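Local coordinates for protein Baccell_00875 (Bacteroides cellulosilyticus DSM 14838, PDB 5NO8) that probably acts as a polysaccharide lyase that removes L-rhamnose caps linked to glucuronic acid in complex arabinogalactan proteins, at residues 30-38 with 91-101; 368-377 with 673-681. All coordinates share one frame; numbering follows the deposited sequence. Where two conformers were deposited one is given.

The two contacts lie in different parts of the chain, with centres about 49 Å apart and nearest atoms about 32 Å apart. They share no strand or helix. Contact 1 is partly buried and sits far from the centre of the chain, in the N-terminal beta region. There a hairpin strand and its turn pack near one side of a larger antiparallel sheet, against edge strand 95-96 and nearby loops, without a hydrogen bond between the two segments. Contact 2 is more buried and nearer the centre, in the helix-rich C-terminal half. It is true sheet pairing, with three backbone hydrogen bonds. Aliphatic carbons and backbone carbonyls make most of contact 1, whereas tyrosines and acidic side chains flank contact 2.

Contact 1. Residues 30-38 with 91-101; sequences EMRINPSTG and RIPVEISPDGM
Apolar packing joins Ile33 and Met31 to the 100-101 corner. Ile33 lays its CG2 on Gly100, 3.9 Å from Gly100 O. Met31 SD and Met101 SD meet at 4.2 Å. Ile96 reaches across with CG1 anti to its backbone N (chi1 176°). Its extended chain sets CD1 against Gly38, 3.6 Å from Gly38 CA.

Carbon-to-carbonyl contacts make the other end. Pro93 CG and CD meet the carbonyls of Ser36 and Thr37, with Pro93 CD 3.4 Å from Ser36 O. Thr37 CA makes a bent CA-H...O contact with Arg91 O, at 3.2 Å. Thr37 CG2 also touches the Arg91 chain, at CG. The Arg91 guanidinium itself is held by a salt bridge to Asp68.

No hydrogen bond crosses, and each loop is shaped from within. Asn34 OD1 takes the N-H of Ser36 in its carbonyl plane and that of Thr37 from above it, an Asx turn and Asx motif. Asp99 OD1 accepts Ser97 OG nearly along its C-O axis and Met101 N from above the carboxylate plane, the second an Asx turn. These bonds brace the type I turn from Ser97 to Gly100.

Arg116 of strand 110-119 ties both segments together, since its NH1 bonds to Gly38 O and Gly100 O. Strand 29-33 pairs with strand 40-45, while strand 95-96 pairs with strand 102-107 at the edge of an antiparallel sheet.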
# COMPACT_ATOMS: atom_id res chain seq x y z
N GLU A 30 5.59 -26.29 -11.54
CA GLU A 30 4.81 -27.03 -12.51
C GLU A 30 3.79 -26.10 -13.15
O GLU A 30 3.34 -25.13 -12.53
CB GLU A 30 4.12 -28.23 -11.86
CG GLU A 30 5.11 -29.23 -11.26
CD GLU A 30 4.46 -30.52 -10.75
OE1 GLU A 30 3.34 -30.47 -10.19
OE2 GLU A 30 5.10 -31.59 -10.87
N MET A 31 3.43 -26.39 -14.39
CA MET A 31 2.58 -25.50 -15.15
C MET A 31 1.66 -26.26 -16.07
O MET A 31 1.95 -27.39 -16.43
CB MET A 31 3.42 -24.50 -15.94
CG MET A 31 4.82 -24.97 -16.29
SD MET A 31 5.62 -23.93 -17.52
CE MET A 31 5.76 -22.51 -16.54
N ARG A 32 0.54 -25.64 -16.40
CA ARG A 32 -0.30 -26.06 -17.50
C ARG A 32 -0.28 -24.92 -18.51
O ARG A 32 -0.46 -23.75 -18.15
CB ARG A 32 -1.74 -26.30 -17.04
N ILE A 33 -0.05 -25.26 -19.76
CA ILE A 33 -0.01 -24.31 -20.84
C ILE A 33 -1.30 -24.40 -21.62
O ILE A 33 -1.75 -25.51 -21.96
CB ILE A 33 1.16 -24.65 -21.80
CG1 ILE A 33 2.50 -24.76 -21.07
CG2 ILE A 33 1.23 -23.66 -22.94
CD1 ILE A 33 2.94 -23.52 -20.35
N ASN A 34 -1.91 -23.25 -21.92
CA ASN A 34 -3.11 -23.19 -22.74
C ASN A 34 -2.72 -23.60 -24.18
O ASN A 34 -1.89 -22.95 -24.81
CB ASN A 34 -3.69 -21.77 -22.68
CG ASN A 34 -4.98 -21.62 -23.44
OD1 ASN A 34 -5.10 -22.07 -24.58
ND2 ASN A 34 -5.94 -20.95 -22.83
N PRO A 35 -3.32 -24.68 -24.72
CA PRO A 35 -2.92 -25.14 -26.06
C PRO A 35 -3.35 -24.25 -27.22
O PRO A 35 -2.78 -24.40 -28.32
CB PRO A 35 -3.59 -26.54 -26.17
CG PRO A 35 -4.77 -26.45 -25.30
CD PRO A 35 -4.39 -25.53 -24.15
N SER A 36 -4.30 -23.34 -27.01
CA SER A 36 -4.76 -22.42 -28.06
C SER A 36 -4.03 -21.08 -28.06
O SER A 36 -3.92 -20.45 -29.13
CB SER A 36 -6.24 -22.14 -27.92
OG SER A 36 -7.00 -23.33 -27.92
N THR A 37 -3.60 -20.60 -26.88
CA THR A 37 -2.92 -19.29 -26.78
C THR A 37 -1.43 -19.40 -26.50
O THR A 37 -0.71 -18.46 -26.77
CB THR A 37 -3.57 -18.40 -25.68
OG1 THR A 37 -3.33 -18.98 -24.41
CG2 THR A 37 -5.07 -18.19 -25.87
N GLY A 38 -0.98 -20.52 -25.94
CA GLY A 38 0.38 -20.67 -25.47
C GLY A 38 0.69 -20.04 -24.11
O GLY A 38 1.82 -20.15 -23.65
N ARG A 91 -1.89 -13.19 -28.93
CA ARG A 91 -2.81 -14.12 -28.30
C ARG A 91 -2.84 -15.47 -29.02
O ARG A 91 -2.95 -16.49 -28.36
CB ARG A 91 -4.25 -13.55 -28.26
CG ARG A 91 -5.21 -14.43 -27.46
CD ARG A 91 -6.60 -13.83 -27.34
NE ARG A 91 -7.33 -14.03 -28.57
CZ ARG A 91 -8.06 -15.11 -28.87
NH1 ARG A 91 -8.24 -16.11 -28.01
NH2 ARG A 91 -8.62 -15.16 -30.06
N ILE A 92 -2.75 -15.48 -30.34
CA ILE A 92 -2.80 -16.73 -31.12
C ILE A 92 -1.44 -16.97 -31.77
O ILE A 92 -1.05 -16.22 -32.64
CB ILE A 92 -3.89 -16.67 -32.21
CG1 ILE A 92 -5.28 -16.39 -31.58
CG2 ILE A 92 -3.88 -17.93 -33.07
CD1 ILE A 92 -5.73 -17.39 -30.52
N PRO A 93 -0.73 -18.02 -31.34
CA PRO A 93 0.57 -18.30 -31.89
C PRO A 93 0.51 -18.70 -33.35
O PRO A 93 -0.50 -19.27 -33.80
CB PRO A 93 1.06 -19.50 -31.07
CG PRO A 93 0.07 -19.77 -30.03
CD PRO A 93 -1.13 -18.96 -30.30
N VAL A 94 1.59 -18.42 -34.06
CA VAL A 94 1.83 -19.00 -35.38
C VAL A 94 2.45 -20.39 -35.25
O VAL A 94 2.30 -21.21 -36.14
CB VAL A 94 2.64 -18.10 -36.32
CG1 VAL A 94 1.92 -16.78 -36.53
CG2 VAL A 94 4.05 -17.85 -35.85
N GLU A 95 3.16 -20.65 -34.16
CA GLU A 95 3.73 -21.98 -33.89
C GLU A 95 3.74 -22.24 -32.38
O GLU A 95 4.05 -21.34 -31.58
CB GLU A 95 5.15 -22.08 -34.45
CG GLU A 95 5.78 -23.47 -34.36
CD GLU A 95 7.30 -23.48 -34.53
OE1 GLU A 95 7.89 -22.46 -34.99
OE2 GLU A 95 7.92 -24.52 -34.19
N ILE A 96 3.36 -23.44 -31.98
CA ILE A 96 3.46 -23.82 -30.55
C ILE A 96 3.93 -25.26 -30.53
O ILE A 96 3.42 -26.09 -31.30
CB ILE A 96 2.14 -23.57 -29.77
CG1 ILE A 96 2.23 -24.06 -28.33
CG2 ILE A 96 0.92 -24.13 -30.49
CD1 ILE A 96 1.09 -23.56 -27.47
N SER A 97 4.93 -25.53 -29.72
CA SER A 97 5.49 -26.86 -29.63
C SER A 97 4.49 -27.77 -28.90
O SER A 97 3.66 -27.32 -28.09
CB SER A 97 6.86 -26.86 -28.94
OG SER A 97 6.75 -26.47 -27.58
N PRO A 98 4.56 -29.08 -29.18
CA PRO A 98 3.69 -30.07 -28.50
C PRO A 98 3.64 -29.92 -26.97
O PRO A 98 2.56 -30.00 -26.38
CB PRO A 98 4.33 -31.41 -28.88
CG PRO A 98 4.99 -31.16 -30.19
CD PRO A 98 5.40 -29.71 -30.23
N ASP A 99 4.78 -29.64 -26.35
CA ASP A 99 4.83 -29.47 -24.89
C ASP A 99 4.54 -28.04 -24.38
O ASP A 99 4.59 -27.81 -23.17
CB ASP A 99 6.16 -29.98 -24.32
CG ASP A 99 7.38 -29.16 -24.76
OD1 ASP A 99 7.28 -28.19 -25.56
OD2 ASP A 99 8.48 -29.53 -24.31
N GLY A 100 4.23 -27.11 -25.28
CA GLY A 100 3.94 -25.73 -24.90
C GLY A 100 5.14 -24.93 -24.42
O GLY A 100 4.95 -23.81 -23.93
N MET A 101 6.37 -25.45 -24.56
CA MET A 101 7.55 -24.76 -24.03
C MET A 101 8.20 -23.82 -25.03
O MET A 101 9.13 -23.09 -24.67
CB MET A 101 8.56 -25.76 -23.50
CG MET A 101 7.97 -26.62 -22.38
SD MET A 101 7.39 -25.76 -20.91
CE MET A 101 8.90 -25.79 -19.94

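Contact 2. Residues 368-377 with 673-681; sequences VYDNEGDSIY and YDPYANDQD
Tyr676 packs against Val368, Asp370 and Tyr377, and its side chain can be followed outward. Tyr676 CB lies 4.0 Å from Tyr369 O. CG is anti to the carbonyl carbon and beside the backbone N (chi1 -80°), and this turns the ring back over segment 368-377. Val368 CG1 lies over one ring face, a CH-pi contact 4.3 Å from the centroid; CG and CD2 are its nearest ring atoms. Along one edge, Tyr676 CD1 meets Tyr369 O and then Asp370 CA. CE1 then meets the carboxylate of Asp370, with CG of that residue at the ring edge. The two planes are steeply inclined, 75° apart. CZ nears CG and CD1 of Tyr377. The tip, Tyr676 OH, stands over one face of the Tyr377 ring, 3.4 Å from Tyr377 CE1. The two rings are oblique, with planes at 34°.

Beneath these side chains is antiparallel pairing. Tyr369 and Ala677 form a hydrogen-bonded pair, Tyr369 N to Ala677 O and Ala677 N to Tyr369 O, both 2.9 Å. Asp370 and Tyr676 are the next, non-hydrogen-bonded pair. Asn371 N adds a bond to Pro675 O. Strand 369-370 also pairs with strand 375-376, a hairpin with a G1 beta bulge at Asp374 and Ser375. Strand 659-660 completes a small four-stranded sheet. The sheet joins the hairpin that follows helix 338-352 to strand 672-677, just before the C-terminal helix 682-692.

At one end, Val368 CG2 meets the amide of Asn678 obliquely, 3.7 Å from Asn678 CG; Asn678 OD1 is bonded to Arg395. At the other, Glu372 crosses the Pro675 ring at a slant, its CG 3.7 Å from Pro675 CB and its carboxylate near Pro675 CG. Lys602 forms salt bridges with both Glu372 and Asp370, and Arg603 with Glu372.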
# COMPACT_ATOMS: atom_id res chain seq x y z
N VAL A 368 -13.37 17.83 3.43
CA VAL A 368 -12.67 17.50 2.20
C VAL A 368 -12.36 18.77 1.46
O VAL A 368 -13.18 19.70 1.42
CB VAL A 368 -13.52 16.54 1.32
CG1 VAL A 368 -12.84 16.26 -0.02
CG2 VAL A 368 -13.75 15.25 2.07
N TYR A 369 -11.18 18.82 0.84
CA TYR A 369 -10.73 20.01 0.15
C TYR A 369 -10.24 19.66 -1.23
O TYR A 369 -9.53 18.66 -1.39
CB TYR A 369 -9.58 20.66 0.93
CG TYR A 369 -9.18 22.05 0.48
CD1 TYR A 369 -9.83 23.18 0.97
CD2 TYR A 369 -8.11 22.24 -0.39
CE1 TYR A 369 -9.45 24.45 0.58
CE2 TYR A 369 -7.72 23.51 -0.80
CZ TYR A 369 -8.40 24.61 -0.30
OH TYR A 369 -8.02 25.86 -0.66
N ASP A 370 -10.60 20.49 -2.21
CA ASP A 370 -10.20 20.29 -3.59
C ASP A 370 -8.99 21.15 -3.87
O ASP A 370 -9.10 22.38 -3.95
CB ASP A 370 -11.36 20.65 -4.53
CG ASP A 370 -11.04 20.34 -6.00
OD1 ASP A 370 -9.87 20.24 -6.41
OD2 ASP A 370 -12.00 20.16 -6.77
N ASN A 371 -7.84 20.50 -4.02
CA ASN A 371 -6.58 21.24 -4.24
C ASN A 371 -6.46 21.88 -5.61
O ASN A 371 -5.73 22.84 -5.75
CB ASN A 371 -5.36 20.36 -3.97
CG ASN A 371 -5.26 19.96 -2.51
OD1 ASN A 371 -5.00 18.81 -2.20
ND2 ASN A 371 -5.49 20.90 -1.63
N GLU A 372 -7.18 21.37 -6.61
CA GLU A 372 -7.24 22.03 -7.93
C GLU A 372 -8.07 23.32 -7.91
O GLU A 372 -7.67 24.31 -8.51
CB GLU A 372 -7.76 21.07 -9.00
CG GLU A 372 -6.80 19.93 -9.27
CD GLU A 372 -7.34 18.87 -10.25
OE1 GLU A 372 -8.57 18.59 -10.29
OE2 GLU A 372 -6.49 18.27 -10.94
N GLY A 373 -9.21 23.29 -7.24
CA GLY A 373 -10.10 24.44 -7.13
C GLY A 373 -9.76 25.38 -5.98
O GLY A 373 -10.31 26.48 -5.92
N ASP A 374 -8.89 24.96 -5.07
CA ASP A 374 -8.57 25.71 -3.85
C ASP A 374 -9.85 26.07 -3.07
O ASP A 374 -10.09 27.24 -2.73
CB ASP A 374 -7.73 26.97 -4.18
CG ASP A 374 -6.33 26.62 -4.67
OD1 ASP A 374 -5.60 25.92 -3.95
OD2 ASP A 374 -5.96 27.06 -5.76
N SER A 375 -10.66 25.05 -2.79
CA SER A 375 -11.93 25.24 -2.09
C SER A 375 -12.35 23.99 -1.37
O SER A 375 -12.04 22.87 -1.81
CB SER A 375 -13.04 25.65 -3.08
OG SER A 375 -13.15 24.70 -4.12
N ILE A 376 -13.05 24.16 -0.25
CA ILE A 376 -13.71 23.06 0.43
C ILE A 376 -14.69 22.38 -0.54
O ILE A 376 -15.38 23.06 -1.31
CB ILE A 376 -14.43 23.53 1.72
CG1 ILE A 376 -13.41 23.80 2.82
CG2 ILE A 376 -15.37 22.45 2.26
CD1 ILE A 376 -13.94 24.56 4.01
N TYR A 377 -14.69 21.04 -0.54
CA TYR A 377 -15.65 20.26 -1.31
C TYR A 377 -16.93 20.06 -0.50
O TYR A 377 -16.92 19.42 0.56
CB TYR A 377 -15.08 18.91 -1.73
CG TYR A 377 -16.06 18.12 -2.58
CD1 TYR A 377 -16.43 18.57 -3.85
CD2 TYR A 377 -16.63 16.93 -2.12
CE1 TYR A 377 -17.35 17.87 -4.63
CE2 TYR A 377 -17.54 16.21 -2.89
CZ TYR A 377 -17.89 16.67 -4.15
OH TYR A 377 -18.80 15.96 -4.92
N TYR A 673 -0.73 12.06 -7.43
CA TYR A 673 -1.42 12.29 -6.15
C TYR A 673 -2.82 12.75 -6.47
O TYR A 673 -3.00 13.73 -7.21
CB TYR A 673 -0.67 13.37 -5.31
CG TYR A 673 0.63 12.87 -4.78
CD1 TYR A 673 0.67 12.08 -3.66
CD2 TYR A 673 1.83 13.19 -5.41
CE1 TYR A 673 1.87 11.58 -3.17
CE2 TYR A 673 3.03 12.68 -4.92
CZ TYR A 673 3.04 11.89 -3.79
OH TYR A 673 4.22 11.39 -3.29
N ASP A 674 -3.81 12.06 -5.92
CA ASP A 674 -5.18 12.50 -6.11
C ASP A 674 -5.37 13.92 -5.56
O ASP A 674 -4.84 14.24 -4.49
CB ASP A 674 -6.16 11.56 -5.44
CG ASP A 674 -7.58 11.85 -5.86
OD1 ASP A 674 -8.17 12.78 -5.27
OD2 ASP A 674 -8.04 11.19 -6.84
N PRO A 675 -6.06 14.79 -6.31
CA PRO A 675 -6.15 16.19 -5.91
C PRO A 675 -7.08 16.52 -4.73
O PRO A 675 -7.18 17.69 -4.40
CB PRO A 675 -6.63 16.89 -7.17
CG PRO A 675 -7.26 15.85 -7.99
CD PRO A 675 -6.55 14.58 -7.68
N TYR A 676 -7.77 15.54 -4.14
CA TYR A 676 -8.52 15.79 -2.91
C TYR A 676 -7.64 15.55 -1.70
O TYR A 676 -6.96 14.53 -1.63
CB TYR A 676 -9.76 14.88 -2.74
CG TYR A 676 -11.01 15.28 -3.52
CD1 TYR A 676 -11.12 16.49 -4.21
CD2 TYR A 676 -12.12 14.42 -3.53
CE1 TYR A 676 -12.29 16.84 -4.89
CE2 TYR A 676 -13.29 14.76 -4.22
CZ TYR A 676 -13.35 15.96 -4.90
OH TYR A 676 -14.49 16.31 -5.60
N ALA A 677 -7.70 16.47 -0.74
CA ALA A 677 -7.37 16.13 0.65
C ALA A 677 -8.67 15.66 1.29
O ALA A 677 -9.67 16.41 1.34
CB ALA A 677 -6.82 17.33 1.39
N ASN A 678 -8.68 14.41 1.70
CA ASN A 678 -9.85 13.81 2.27
C ASN A 678 -9.52 13.30 3.66
O ASN A 678 -9.67 14.05 4.63
CB ASN A 678 -10.40 12.75 1.26
CG ASN A 678 -11.71 12.17 1.70
OD1 ASN A 678 -11.97 12.09 2.89
ND2 ASN A 678 -12.57 11.75 0.73
N ASP A 679 -9.02 12.08 3.78
CA ASP A 679 -8.87 11.39 5.05
C ASP A 679 -7.42 11.08 5.49
O ASP A 679 -7.20 10.48 6.54
CB ASP A 679 -9.75 10.09 5.05
CG ASP A 679 -9.62 9.23 3.78
OD1 ASP A 679 -9.20 9.70 2.68
OD2 ASP A 679 -9.96 8.02 3.90
N GLN A 680 -6.45 11.50 4.69
CA GLN A 680 -5.04 11.14 4.87
C GLN A 680 -4.38 11.70 6.12
O GLN A 680 -3.29 11.25 6.46
CB GLN A 680 -4.17 11.55 3.65
CG GLN A 680 -3.95 13.06 3.49
CD GLN A 680 -5.23 13.84 3.33
OE1 GLN A 680 -5.52 14.86 4.04
NE2 GLN A 680 -6.03 13.39 2.39
N ASP A 681 -5.02 12.62 6.82
CA ASP A 681 -4.37 13.21 8.00
C ASP A 681 -4.19 12.21 9.14
O ASP A 681 -3.33 12.40 9.99
CB ASP A 681 -5.08 14.49 8.40
CG ASP A 681 -4.93 15.54 7.33
OD1 ASP A 681 -3.77 15.79 6.90
OD2 ASP A 681 -5.93 16.09 6.85